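Beta-lactamase II (Erythrobacter litoralis, PDB 6V72) probably hydrolyses the beta-lactam ring of antibiotics to give substituted beta-amino acids, as a zinc-dependent class B metallo-beta-lactamase. Local coordinates at residues A[22-27]-A[71-76]; A[32-37]-A[54-59]; A[62-67]-A[90-95]; A[179-184]-A[223-228]; A[37-42]-A[67-72]. All coordinates share one frame; numbering follows the deposited sequence.

Overall arrangement
Contacts 2 and 3 pair strands of the large mixed sheet of the metallo-beta-lactamase fold. Contacts 1 and 5 join that sheet to helix 71-84 and the loop before it. Their centres are about 7 Å apart, and they meet on the start of that helix. Contacts 2 and 3 have centres about 10 Å apart and share the sheet through neighbouring strands 49-58 and 61-65. Contact 4 belongs to the second, smaller sheet and holds Cys-184 and His-226 of the zinc site, which carries no zinc in this chain. It touches contact 3 through Phe-181, contact 2 through Ala-223 and contact 5 through His-226 against Trp-69.

Contact 1: A[22-27]-A[71-76]; sequences FGEVSF and DEQTEQ. With CA (calcium ion), chain C.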
# COMPACT_ATOMS: atom_id res chain seq x y z
N PHE A 22 26.57 3.43 15.21
CA PHE A 22 27.49 2.31 15.38
C PHE A 22 27.41 1.49 14.10
O PHE A 22 26.39 0.84 13.85
CB PHE A 22 27.11 1.47 16.59
CG PHE A 22 28.08 0.36 16.90
CD1 PHE A 22 29.34 0.64 17.40
CD2 PHE A 22 27.73 -0.96 16.72
CE1 PHE A 22 30.23 -0.39 17.70
CE2 PHE A 22 28.61 -1.99 17.02
CZ PHE A 22 29.86 -1.70 17.52
N GLY A 23 28.46 1.53 13.28
CA GLY A 23 28.36 0.96 11.94
C GLY A 23 27.20 1.58 11.18
O GLY A 23 27.05 2.81 11.09
N GLU A 24 26.34 0.72 10.62
CA GLU A 24 25.15 1.15 9.90
C GLU A 24 23.94 1.37 10.80
O GLU A 24 22.85 1.65 10.30
CB GLU A 24 24.77 0.13 8.82
CG GLU A 24 25.81 -0.11 7.74
CD GLU A 24 25.56 -1.43 7.00
OE1 GLU A 24 26.45 -2.32 7.04
OE2 GLU A 24 24.47 -1.60 6.41
N VAL A 25 24.08 1.20 12.11
CA VAL A 25 22.94 1.26 13.02
C VAL A 25 22.89 2.62 13.68
O VAL A 25 23.91 3.15 14.13
CB VAL A 25 23.01 0.16 14.09
CG1 VAL A 25 21.70 0.14 14.93
CG2 VAL A 25 23.27 -1.18 13.45
N SER A 26 21.69 3.19 13.75
CA SER A 26 21.45 4.41 14.50
C SER A 26 20.73 4.04 15.80
O SER A 26 19.67 3.41 15.76
CB SER A 26 20.59 5.37 13.68
OG SER A 26 21.29 5.85 12.55
N PHE A 27 21.29 4.44 16.93
CA PHE A 27 20.69 4.15 18.23
C PHE A 27 20.13 5.42 18.85
O PHE A 27 20.79 6.47 18.84
CB PHE A 27 21.69 3.52 19.19
CG PHE A 27 22.03 2.10 18.87
CD1 PHE A 27 21.15 1.07 19.20
CD2 PHE A 27 23.24 1.78 18.27
CE1 PHE A 27 21.47 -0.25 18.91
CE2 PHE A 27 23.56 0.47 17.98
CZ PHE A 27 22.68 -0.55 18.31
N ASP A 71 21.47 -9.26 8.01
CA ASP A 71 22.35 -9.99 8.92
C ASP A 71 23.50 -9.12 9.41
O ASP A 71 23.80 -9.10 10.61
CB ASP A 71 22.90 -11.26 8.26
CG ASP A 71 23.29 -11.08 6.77
OD1 ASP A 71 23.54 -9.95 6.26
OD2 ASP A 71 23.36 -12.13 6.09
N GLU A 72 24.17 -8.40 8.51
CA GLU A 72 25.32 -7.60 8.92
C GLU A 72 24.90 -6.52 9.91
O GLU A 72 25.62 -6.24 10.89
CB GLU A 72 26.00 -6.96 7.71
CG GLU A 72 26.61 -7.97 6.77
CD GLU A 72 27.60 -8.86 7.49
OE1 GLU A 72 28.55 -8.32 8.11
OE2 GLU A 72 27.40 -10.09 7.47
N GLN A 73 23.75 -5.90 9.69
CA GLN A 73 23.29 -4.89 10.63
C GLN A 73 22.91 -5.53 11.95
O GLN A 73 23.13 -4.96 13.02
CB GLN A 73 22.10 -4.13 10.05
CG GLN A 73 22.44 -3.19 8.90
CD GLN A 73 21.21 -2.85 8.08
OE1 GLN A 73 20.14 -3.44 8.27
NE2 GLN A 73 21.34 -1.90 7.17
N THR A 74 22.27 -6.70 11.89
CA THR A 74 21.86 -7.36 13.13
C THR A 74 23.09 -7.74 13.95
O THR A 74 23.10 -7.59 15.17
CB THR A 74 20.99 -8.57 12.80
OG1 THR A 74 19.83 -8.11 12.09
CG2 THR A 74 20.52 -9.27 14.06
N GLU A 75 24.15 -8.18 13.27
CA GLU A 75 25.41 -8.45 13.96
C GLU A 75 25.93 -7.20 14.67
O GLU A 75 26.49 -7.29 15.78
CB GLU A 75 26.45 -8.98 12.96
CG GLU A 75 26.16 -10.37 12.44
CD GLU A 75 26.91 -10.72 11.16
OE1 GLU A 75 27.77 -9.94 10.71
OE2 GLU A 75 26.62 -11.78 10.57
N GLN A 76 25.74 -6.03 14.06
CA GLN A 76 26.21 -4.81 14.70
C GLN A 76 25.41 -4.49 15.95
O GLN A 76 25.97 -4.01 16.94
CB GLN A 76 26.19 -3.64 13.71
CG GLN A 76 27.26 -3.83 12.65
CD GLN A 76 27.31 -2.73 11.62
OE1 GLN A 76 26.33 -2.03 11.37
NE2 GLN A 76 28.48 -2.57 10.98
CA CA C . 29.68 -8.65 10.18
O HOH W 1 28.41 -6.81 11.00
O HOH W 2 30.43 -9.40 12.25
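A tight beta hairpin packs its turn against the first turns of helix 71-84 in the metallo-beta-lactamase fold. The turn is of type II' and runs from Phe-22 to Val-25. Phe-22 and Val-25 exchange two backbone hydrogen bonds across it, and Gly-23 takes the positive phi.

Hydrogen bonds from two glutamines hold the turn to the helix. Gln-76 is fully extended beyond CG and aims its amide at the turn. Its OE1 accepts the backbone N of Glu-24 at 2.9 Å, and the donor sits somewhat above the carbonyl plane. Gln-73 reaches the Glu-24 side chain instead. Its NE2 donates to Glu-24 OE2 at 3.2 Å, from above the carboxylate plane. The two side chains cross at about a right angle. Gln-73 NE2 also makes a weak bond to Tyr-40 O.

Van der Waals contacts flank these bonds. Val-25 CG2 lies 3.8 Å from Gln-76 CB, and the two side chains slide past each other in opposite directions. Separately, the Phe-22 ring, with CG anti to the backbone N, turns its edge to the backbone O of Gln-76. Phe-22 CE2 comes 3.3 Å from Gln-76 O, and the ring also meets Trp-80.

Metal binding occupies a different side of the helix. Glu-72 and Glu-75, three residues apart, each give one oxygen to a calcium ion. The cation probably offsets the repulsion of the two carboxylates. One of two waters on the calcium also donates to the backbone O of Glu-72, at 2.8 Å.

Contact 2: A[32-37]-A[54-59]; sequences EGVWMH and LLVVNG. With EDO (1,2-ethanediol), chain K.
Strands 34-41 and 49-58 form an antiparallel hairpin, and this contact is the part of the ladder toward its open end. The middle is tight. Trp-35 and Leu-55 are a hydrogen-bonded pair. Trp-35 N donates to Leu-55 O and Leu-55 N to Trp-35 O, each at 2.8 Å. The first donor lies in the carbonyl plane and the second sits above it. Trp-35 CB and Leu-55 CB are 4.1 Å apart, but the indole swings away from Leu-55 and keeps an edge near Leu-55 O.

The flanking pairs, Val-34 with Val-56 and Met-36 with Leu-54, are non-hydrogen-bonded and point to the other face. There selenomethionine Met-36 bends at its last torsion (chi3 -90°), which brings CE to 4.1 Å from Leu-54 CD2. His-37 has CG in the crowded position between N and the carbonyl carbon. Its ring reaches alongside Leu-54 in plain contact, with His-37 NE2 3.5 Å from Leu-54 N. The hydrogen bond of NE2 goes to Val-65 O.

The other end is looser and partly exposed. Gly-33 leaves the strand geometry, yet its O still takes Val-57 N at 2.9 Å in a nearly straight bond (177°). Val-57 CG2 lies 3.7 Å from Gly-33 O. A 1,2-ethanediol, probably from the crystallisation liquor, donates a hydrogen bond from O1 to Val-57 O and rests on Val-56 CG1.

Strand 25-29 borders strand 34-41, and strand 61-65 borders strand 49-58. Trp-35 and Leu-55 meet Trp-80 of helix 71-84, while Met-36 reaches toward Pro-229.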
# COMPACT_ATOMS: atom_id res chain seq x y z
N GLU A 32 15.54 5.47 30.08
CA GLU A 32 16.69 4.82 30.68
C GLU A 32 16.64 3.31 30.46
O GLU A 32 15.65 2.66 30.81
CB GLU A 32 16.76 5.13 32.17
CG GLU A 32 17.96 4.51 32.83
CD GLU A 32 18.03 4.82 34.31
OE1 GLU A 32 17.45 5.86 34.73
OE2 GLU A 32 18.65 4.03 35.05
N GLY A 33 17.68 2.77 29.82
CA GLY A 33 17.75 1.35 29.53
C GLY A 33 16.91 0.88 28.36
O GLY A 33 16.80 -0.34 28.15
N VAL A 34 16.32 1.78 27.59
CA VAL A 34 15.52 1.40 26.43
C VAL A 34 16.10 2.09 25.21
O VAL A 34 15.95 3.31 25.04
CB VAL A 34 14.04 1.75 26.60
CG1 VAL A 34 13.25 1.26 25.37
CG2 VAL A 34 13.48 1.15 27.88
N TRP A 35 16.72 1.30 24.35
CA TRP A 35 17.30 1.79 23.11
C TRP A 35 16.39 1.44 21.94
O TRP A 35 15.84 0.33 21.88
CB TRP A 35 18.68 1.20 22.88
CG TRP A 35 19.67 1.72 23.86
CD1 TRP A 35 20.06 1.12 25.02
CD2 TRP A 35 20.36 2.97 23.80
NE1 TRP A 35 20.96 1.91 25.67
CE2 TRP A 35 21.17 3.05 24.94
CE3 TRP A 35 20.39 4.01 22.87
CZ2 TRP A 35 22.01 4.14 25.19
CZ3 TRP A 35 21.22 5.11 23.12
CH2 TRP A 35 22.01 5.16 24.28
N MSE A 36 16.25 2.37 21.02
CA MSE A 36 15.69 2.04 19.71
C MSE A 36 16.81 1.89 18.71
O MSE A 36 17.72 2.72 18.67
CB MSE A 36 14.67 3.07 19.26
CG MSE A 36 13.92 2.62 18.01
SE MSE A 36 12.61 3.98 17.49
CE MSE A 36 11.28 3.17 18.54
N HIS A 37 16.82 0.77 17.99
CA HIS A 37 17.76 0.61 16.88
C HIS A 37 17.04 0.91 15.58
O HIS A 37 15.91 0.47 15.36
CB HIS A 37 18.42 -0.78 16.85
CG HIS A 37 17.50 -1.96 16.71
ND1 HIS A 37 17.03 -2.40 15.48
CD2 HIS A 37 17.05 -2.86 17.62
CE1 HIS A 37 16.29 -3.48 15.66
NE2 HIS A 37 16.29 -3.79 16.94
N LEU A 54 13.87 -2.59 19.21
CA LEU A 54 14.27 -2.14 20.54
C LEU A 54 15.40 -3.01 21.08
O LEU A 54 15.56 -4.16 20.69
CB LEU A 54 13.11 -2.19 21.56
CG LEU A 54 11.81 -1.46 21.19
CD1 LEU A 54 10.75 -1.70 22.25
CD2 LEU A 54 12.10 0.01 21.03
N LEU A 55 16.17 -2.42 21.99
CA LEU A 55 17.15 -3.14 22.79
C LEU A 55 16.92 -2.70 24.23
O LEU A 55 17.05 -1.52 24.54
CB LEU A 55 18.57 -2.83 22.29
CG LEU A 55 19.73 -3.63 22.82
CD1 LEU A 55 19.70 -5.09 22.37
CD2 LEU A 55 21.00 -2.95 22.31
N VAL A 56 16.51 -3.64 25.09
CA VAL A 56 16.03 -3.32 26.43
C VAL A 56 16.95 -3.96 27.45
O VAL A 56 17.16 -5.18 27.43
CB VAL A 56 14.58 -3.80 26.63
CG1 VAL A 56 14.10 -3.51 28.07
CG2 VAL A 56 13.67 -3.16 25.60
N VAL A 57 17.47 -3.14 28.37
CA VAL A 57 18.35 -3.63 29.43
C VAL A 57 17.55 -4.36 30.49
O VAL A 57 16.50 -3.89 30.96
CB VAL A 57 19.13 -2.46 30.05
CG1 VAL A 57 19.88 -2.94 31.31
CG2 VAL A 57 20.08 -1.84 29.02
N ASN A 58 18.05 -5.52 30.91
CA ASN A 58 17.55 -6.21 32.09
C ASN A 58 18.76 -6.73 32.86
O ASN A 58 19.35 -7.75 32.47
CB ASN A 58 16.61 -7.35 31.73
CG ASN A 58 16.09 -8.09 32.95
OD1 ASN A 58 16.72 -8.08 34.01
ND2 ASN A 58 14.94 -8.74 32.81
N GLY A 59 19.13 -6.04 33.94
CA GLY A 59 20.26 -6.48 34.73
C GLY A 59 21.52 -6.35 33.90
O GLY A 59 21.83 -5.28 33.37
C1 EDO K . 14.89 -0.71 30.97
O1 EDO K . 15.92 -1.23 31.83
C2 EDO K . 13.64 -1.58 31.09
O2 EDO K . 13.16 -1.58 32.44

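Contact 3: A[62-67]-A[90-95]; sequences TILVDT and RAAVVT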
# COMPACT_ATOMS: atom_id res chain seq x y z
N THR A 62 20.74 -7.79 27.75
CA THR A 62 19.71 -7.07 27.01
C THR A 62 18.77 -8.05 26.33
O THR A 62 19.09 -9.22 26.11
CB THR A 62 20.30 -6.13 25.94
OG1 THR A 62 21.31 -6.82 25.19
CG2 THR A 62 20.91 -4.88 26.59
N ILE A 63 17.59 -7.54 26.00
CA ILE A 63 16.57 -8.25 25.23
C ILE A 63 16.33 -7.47 23.95
O ILE A 63 16.14 -6.25 23.98
CB ILE A 63 15.26 -8.42 26.01
CG1 ILE A 63 15.52 -9.26 27.25
CG2 ILE A 63 14.20 -9.05 25.15
CD1 ILE A 63 14.80 -8.75 28.44
N LEU A 64 16.35 -8.17 22.83
CA LEU A 64 16.21 -7.57 21.50
C LEU A 64 14.78 -7.72 21.00
O LEU A 64 14.21 -8.81 21.08
CB LEU A 64 17.18 -8.24 20.52
CG LEU A 64 17.19 -7.73 19.07
CD1 LEU A 64 17.62 -6.30 19.01
CD2 LEU A 64 18.08 -8.62 18.22
N VAL A 65 14.20 -6.62 20.52
CA VAL A 65 12.92 -6.67 19.81
C VAL A 65 13.22 -6.37 18.35
O VAL A 65 13.63 -5.26 18.01
CB VAL A 65 11.90 -5.67 20.36
CG1 VAL A 65 10.61 -5.75 19.51
CG2 VAL A 65 11.64 -5.92 21.85
N ASP A 66 13.01 -7.38 17.49
CA ASP A 66 13.17 -7.36 16.04
C ASP A 66 14.62 -7.25 15.58
O ASP A 66 15.48 -6.66 16.26
CB ASP A 66 12.31 -6.26 15.40
CG ASP A 66 10.84 -6.68 15.32
OD1 ASP A 66 10.61 -7.90 15.20
OD2 ASP A 66 9.94 -5.82 15.36
N THR A 67 14.91 -7.86 14.44
CA THR A 67 16.21 -7.73 13.83
C THR A 67 16.28 -6.44 13.01
O THR A 67 15.28 -5.73 12.83
CB THR A 67 16.51 -8.93 12.94
OG1 THR A 67 15.64 -8.92 11.81
CG2 THR A 67 16.35 -10.26 13.70
N ARG A 90 20.62 -11.67 25.42
CA ARG A 90 20.40 -13.06 25.75
C ARG A 90 19.10 -13.62 25.20
O ARG A 90 18.98 -14.85 25.12
CB ARG A 90 20.44 -13.27 27.26
CG ARG A 90 19.32 -12.70 27.98
CD ARG A 90 19.16 -13.36 29.35
NE ARG A 90 18.24 -12.51 30.08
CZ ARG A 90 16.91 -12.57 29.97
NH1 ARG A 90 16.33 -13.48 29.17
NH2 ARG A 90 16.19 -11.71 30.66
N ALA A 91 18.17 -12.77 24.79
CA ALA A 91 16.93 -13.26 24.20
C ALA A 91 16.45 -12.22 23.21
O ALA A 91 16.78 -11.04 23.32
CB ALA A 91 15.84 -13.51 25.25
N ALA A 92 15.66 -12.67 22.24
CA ALA A 92 15.12 -11.80 21.21
C ALA A 92 13.70 -12.23 20.90
O ALA A 92 13.37 -13.42 20.97
CB ALA A 92 15.94 -11.84 19.92
N VAL A 93 12.87 -11.28 20.52
CA VAL A 93 11.51 -11.56 20.08
C VAL A 93 11.30 -10.80 18.78
O VAL A 93 11.77 -9.67 18.63
CB VAL A 93 10.45 -11.18 21.15
CG1 VAL A 93 10.52 -9.70 21.56
CG2 VAL A 93 9.04 -11.52 20.63
N VAL A 94 10.67 -11.46 17.80
CA VAL A 94 10.32 -10.80 16.55
C VAL A 94 8.82 -10.59 16.50
O VAL A 94 8.04 -11.43 16.98
CB VAL A 94 10.81 -11.56 15.32
CG1 VAL A 94 12.33 -11.64 15.34
CG2 VAL A 94 10.19 -12.95 15.26
N THR A 95 8.41 -9.44 15.97
CA THR A 95 7.00 -9.10 16.01
C THR A 95 6.25 -9.52 14.75
O THR A 95 5.02 -9.47 14.74
CB THR A 95 6.80 -7.60 16.23
OG1 THR A 95 7.42 -6.85 15.17
CG2 THR A 95 7.41 -7.18 17.57
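Most backbone N-H groups and carbonyls facing across these two parallel strands are paired, and Asp-66 continues the pairing through its side chain. Arg-90 N donates to Thr-62 O at 3.0 Å. Leu-64 is bonded twice: its N to Ala-91 O and its O to Val-93 N, both at 2.9 Å. Asp-66 N donates to Val-93 O at 2.8 Å. Ala-91 N is the gap, buried without a partner.

Asp-66 uses both carboxylate oxygens on one residue. OD1 accepts Thr-95 N at 2.8 Å, and OD2 accepts the hydroxyl of Thr-95 OG1 at 2.7 Å. Each oxygen uses its syn lone pair, so the carboxylate grips Thr-95 like a fork. The two bonds fix the rotation of the buried carboxylate.

Polar ends at the other extremity look outward from the pair. Thr-62 OG1 is bonded to Lys-87 O, and Arg-90 NH1 to Ser-152 O. Ile-63 CG1 lies over one face of that guanidinium. Leu-64 CB and Ala-92 CB touch at 3.9 Å.

The strands are joined by helix 71-84 as a beta-alpha-beta crossover. Thr-95 directly precedes zinc ligand His-96, consistent with a second-shell role for Asp-66 beside the HxHxD zinc-binding motif of this superfamily.

Contact 4: A[179-184]-A[223-228]; sequences IAFGGC and AMSHSP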
# COMPACT_ATOMS: atom_id res chain seq x y z
N ILE A 179 5.82 3.10 27.34
CA ILE A 179 6.24 2.86 25.96
C ILE A 179 5.48 1.64 25.44
O ILE A 179 5.42 0.61 26.12
CB ILE A 179 7.76 2.62 25.85
CG1 ILE A 179 8.56 3.84 26.29
CG2 ILE A 179 8.14 2.18 24.43
CD1 ILE A 179 10.01 3.50 26.61
N ALA A 180 4.94 1.75 24.25
CA ALA A 180 4.37 0.59 23.59
C ALA A 180 4.89 0.55 22.17
O ALA A 180 5.01 1.59 21.51
CB ALA A 180 2.85 0.60 23.58
N PHE A 181 5.19 -0.66 21.69
CA PHE A 181 5.76 -0.86 20.36
C PHE A 181 4.78 -1.66 19.51
O PHE A 181 4.49 -2.82 19.82
CB PHE A 181 7.11 -1.59 20.47
CG PHE A 181 7.79 -1.82 19.14
CD1 PHE A 181 8.44 -0.79 18.48
CD2 PHE A 181 7.81 -3.10 18.57
CE1 PHE A 181 9.08 -1.01 17.27
CE2 PHE A 181 8.48 -3.32 17.38
CZ PHE A 181 9.10 -2.29 16.73
N GLY A 182 4.30 -1.04 18.44
CA GLY A 182 3.26 -1.62 17.62
C GLY A 182 3.75 -2.41 16.44
O GLY A 182 2.93 -2.88 15.65
N GLY A 183 5.06 -2.60 16.28
CA GLY A 183 5.54 -3.37 15.14
C GLY A 183 5.10 -2.78 13.81
O GLY A 183 5.07 -1.56 13.62
N CYS A 184 4.77 -3.65 12.85
CA CYS A 184 4.35 -3.19 11.54
C CYS A 184 2.87 -2.87 11.46
O CYS A 184 2.41 -2.42 10.41
CB CYS A 184 4.68 -4.23 10.47
SG CYS A 184 6.45 -4.26 9.98
N ALA A 223 5.96 3.56 19.65
CA ALA A 223 7.02 3.25 18.72
C ALA A 223 6.51 2.23 17.72
O ALA A 223 5.57 1.50 18.00
CB ALA A 223 8.22 2.69 19.47
N MSE A 224 7.13 2.19 16.54
CA MSE A 224 6.66 1.30 15.48
C MSE A 224 7.76 0.98 14.48
O MSE A 224 8.84 1.57 14.55
CB MSE A 224 5.44 1.89 14.77
CG MSE A 224 5.75 3.13 13.92
SE MSE A 224 4.28 4.41 13.98
CE MSE A 224 4.78 5.25 15.68
N SER A 225 7.50 0.05 13.55
CA SER A 225 8.59 -0.52 12.75
C SER A 225 9.14 0.45 11.72
O SER A 225 10.34 0.43 11.44
CB SER A 225 8.15 -1.80 12.05
OG SER A 225 8.00 -2.85 13.00
N HIS A 226 8.31 1.32 11.13
CA HIS A 226 8.81 2.05 9.97
C HIS A 226 8.61 3.56 10.06
O HIS A 226 8.68 4.26 9.04
CB HIS A 226 8.18 1.47 8.71
CG HIS A 226 8.55 0.05 8.48
ND1 HIS A 226 9.86 -0.34 8.24
CD2 HIS A 226 7.82 -1.09 8.52
CE1 HIS A 226 9.90 -1.66 8.10
NE2 HIS A 226 8.68 -2.13 8.26
N SER A 227 8.37 4.08 11.26
CA SER A 227 8.25 5.51 11.50
C SER A 227 8.84 5.81 12.87
O SER A 227 8.92 4.92 13.72
CB SER A 227 6.78 5.97 11.45
OG SER A 227 6.24 5.84 10.15
N PRO A 228 9.29 7.04 13.09
CA PRO A 228 9.87 7.39 14.41
C PRO A 228 8.82 7.44 15.51
O PRO A 228 7.61 7.54 15.24
CB PRO A 228 10.51 8.76 14.17
CG PRO A 228 9.96 9.24 12.89
CD PRO A 228 9.51 8.08 12.09
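Cys-184 SG lies close to His-226, oblique to its ring and 3.5 Å from His-226 NE2. Both residues sit beside Ser-225. Cys-184 SG also lies 3.6 Å from Ser-225 CB, and that same CB rests over one face of the His-226 ring. The far nitrogen, His-226 ND1, is hydrogen-bonded to Pro-50 O, which fixes the ring and leaves NE2 on the side of the cysteine.

The Phe-181 ring lies along segment 223-228. With CG anti to the backbone N (chi1 -179°), it is edge on to Ala-223, Phe-181 CD1 to Ala-223 CB at 3.6 Å. Further along, Phe-181 CZ is 3.9 Å from Ser-225 OG. Gly-183 N lies over one face of the ring.

Three backbone bonds, each 2.9 Å, set these side chains in place. Ala-223 N to Ala-180 O and Gly-182 N to Ala-223 O are nearly straight and make a parallel bridge. In the third, Ser-225 N sits 51° out of the carbonyl plane of Gly-183 O.

Side by side, the two loops that follow parallel strands 179-181 and 221-223 deliver Cys-184 and His-226. Both are zinc ligands in this protein, and with Asp-100 they form the Asp-Cys-His zinc site of class B1 metallo-beta-lactamases, without zinc in this chain.

Contact 5: A[37-42]-A[67-72]; sequences HTTYLD and TAWTDE. With CA (calcium ion), chain C; FMT (formic acid), chain J.
Leu-41 sets its CB almost exactly over the centre of the five-membered ring of Trp-69. The CB lies 3.5 Å from that centroid and only 4° off the ring normal, a close CH-pi contact. In the metallo-beta-lactamase fold this joins the end of strand 34-41 to the loop that leads into helix 71-84.

The leucine and the indole cross at about a right angle. With CG anti to the backbone N, Leu-41 runs on over the six-membered ring, where CD2 is 3.8 Å from Trp-69 CE3. The indole edge turns toward the strand backbone. Its NE1 makes a weak bond to Thr-39 O at 3.3 Å, but the stronger partner is Ile-49 O on strand 49-58. Trp-69 also packs against His-226, so this loop borders the zinc site.

Thr-39 meets the start of the loop. Its OG1 takes the crowded position between the backbone N and the carbonyl carbon. There it accepts a weak bond from Trp-69 N at 3.4 Å and also touches Ala-68 CB. Further back, the edge of the His-37 ring points CE1 at Thr-67 O.

Thr-70 is the N-cap of the helix, and its OG1 accepts Gln-73 N. Three residues earlier, a local bond lies within the loop: Thr-67 OG1 donates to Ala-68 O at 3.1 Å, in the carbonyl plane and on a lone pair.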
# COMPACT_ATOMS: atom_id res chain seq x y z
N HIS A 37 16.82 0.77 17.99
CA HIS A 37 17.76 0.61 16.88
C HIS A 37 17.04 0.91 15.58
O HIS A 37 15.91 0.47 15.36
CB HIS A 37 18.42 -0.78 16.85
CG HIS A 37 17.50 -1.96 16.71
ND1 HIS A 37 17.03 -2.40 15.48
CD2 HIS A 37 17.05 -2.86 17.62
CE1 HIS A 37 16.29 -3.48 15.66
NE2 HIS A 37 16.29 -3.79 16.94
N THR A 38 17.72 1.65 14.71
CA THR A 38 17.18 1.99 13.39
C THR A 38 18.22 1.66 12.34
O THR A 38 19.39 2.03 12.47
CB THR A 38 16.80 3.47 13.30
OG1 THR A 38 15.84 3.76 14.31
CG2 THR A 38 16.21 3.82 11.92
N THR A 39 17.77 0.98 11.29
CA THR A 39 18.60 0.71 10.13
C THR A 39 17.82 1.04 8.87
O THR A 39 16.60 1.17 8.88
CB THR A 39 19.07 -0.74 10.09
OG1 THR A 39 17.95 -1.63 10.25
CG2 THR A 39 20.14 -1.01 11.17
N TYR A 40 18.54 1.16 7.76
CA TYR A 40 17.93 1.66 6.53
C TYR A 40 18.19 0.70 5.39
O TYR A 40 19.22 0.02 5.31
CB TYR A 40 18.46 3.06 6.15
CG TYR A 40 18.13 4.09 7.19
CD1 TYR A 40 18.97 4.31 8.28
CD2 TYR A 40 16.94 4.82 7.12
CE1 TYR A 40 18.66 5.24 9.25
CE2 TYR A 40 16.62 5.76 8.09
CZ TYR A 40 17.48 5.96 9.15
OH TYR A 40 17.17 6.89 10.12
N LEU A 41 17.21 0.66 4.49
CA LEU A 41 17.33 -0.14 3.29
C LEU A 41 16.95 0.74 2.11
O LEU A 41 15.94 1.44 2.17
CB LEU A 41 16.43 -1.36 3.38
CG LEU A 41 16.47 -2.24 2.14
CD1 LEU A 41 17.73 -3.08 2.25
CD2 LEU A 41 15.25 -3.11 2.13
N ASP A 42 17.77 0.71 1.07
CA ASP A 42 17.49 1.41 -0.18
C ASP A 42 17.77 0.43 -1.33
O ASP A 42 18.74 0.59 -2.07
CB ASP A 42 18.34 2.67 -0.30
CG ASP A 42 17.87 3.58 -1.41
OD1 ASP A 42 18.39 4.72 -1.50
OD2 ASP A 42 16.97 3.17 -2.17
N THR A 67 14.91 -7.86 14.44
CA THR A 67 16.21 -7.73 13.83
C THR A 67 16.28 -6.44 13.01
O THR A 67 15.28 -5.73 12.83
CB THR A 67 16.51 -8.93 12.94
OG1 THR A 67 15.64 -8.92 11.81
CG2 THR A 67 16.35 -10.26 13.70
N ALA A 68 17.48 -6.12 12.53
CA ALA A 68 17.63 -5.07 11.53
C ALA A 68 17.26 -5.61 10.15
O ALA A 68 16.84 -6.76 10.01
CB ALA A 68 19.06 -4.55 11.53
N TRP A 69 17.40 -4.77 9.12
CA TRP A 69 17.09 -5.22 7.77
C TRP A 69 17.96 -6.40 7.35
O TRP A 69 17.51 -7.29 6.63
CB TRP A 69 17.29 -4.09 6.76
CG TRP A 69 16.24 -3.01 6.71
CD1 TRP A 69 16.40 -1.71 7.10
CD2 TRP A 69 14.92 -3.11 6.16
NE1 TRP A 69 15.26 -1.00 6.85
CE2 TRP A 69 14.33 -1.82 6.28
CE3 TRP A 69 14.17 -4.14 5.60
CZ2 TRP A 69 13.03 -1.56 5.86
CZ3 TRP A 69 12.88 -3.87 5.17
CH2 TRP A 69 12.33 -2.60 5.31
N THR A 70 19.23 -6.40 7.76
CA THR A 70 20.18 -7.38 7.24
C THR A 70 20.88 -8.12 8.37
O THR A 70 20.89 -7.67 9.52
CB THR A 70 21.24 -6.74 6.33
OG1 THR A 70 22.11 -5.92 7.11
CG2 THR A 70 20.58 -5.90 5.25
N ASP A 71 21.47 -9.26 8.01
CA ASP A 71 22.35 -9.99 8.92
C ASP A 71 23.50 -9.12 9.41
O ASP A 71 23.80 -9.10 10.61
CB ASP A 71 22.90 -11.26 8.26
CG ASP A 71 23.29 -11.08 6.77
OD1 ASP A 71 23.54 -9.95 6.26
OD2 ASP A 71 23.36 -12.13 6.09
N GLU A 72 24.17 -8.40 8.51
CA GLU A 72 25.32 -7.60 8.92
C GLU A 72 24.90 -6.52 9.91
O GLU A 72 25.62 -6.24 10.89
CB GLU A 72 26.00 -6.96 7.71
CG GLU A 72 26.61 -7.97 6.77
CD GLU A 72 27.60 -8.86 7.49
OE1 GLU A 72 28.55 -8.32 8.11
OE2 GLU A 72 27.40 -10.09 7.47
CA CA C . 29.68 -8.65 10.18
C FMT J . 12.61 6.31 12.73
O1 FMT J . 11.97 5.56 11.99
O2 FMT J . 13.60 5.97 13.38
O HOH W 1 28.41 -6.81 11.00
O HOH W 2 30.43 -9.40 12.25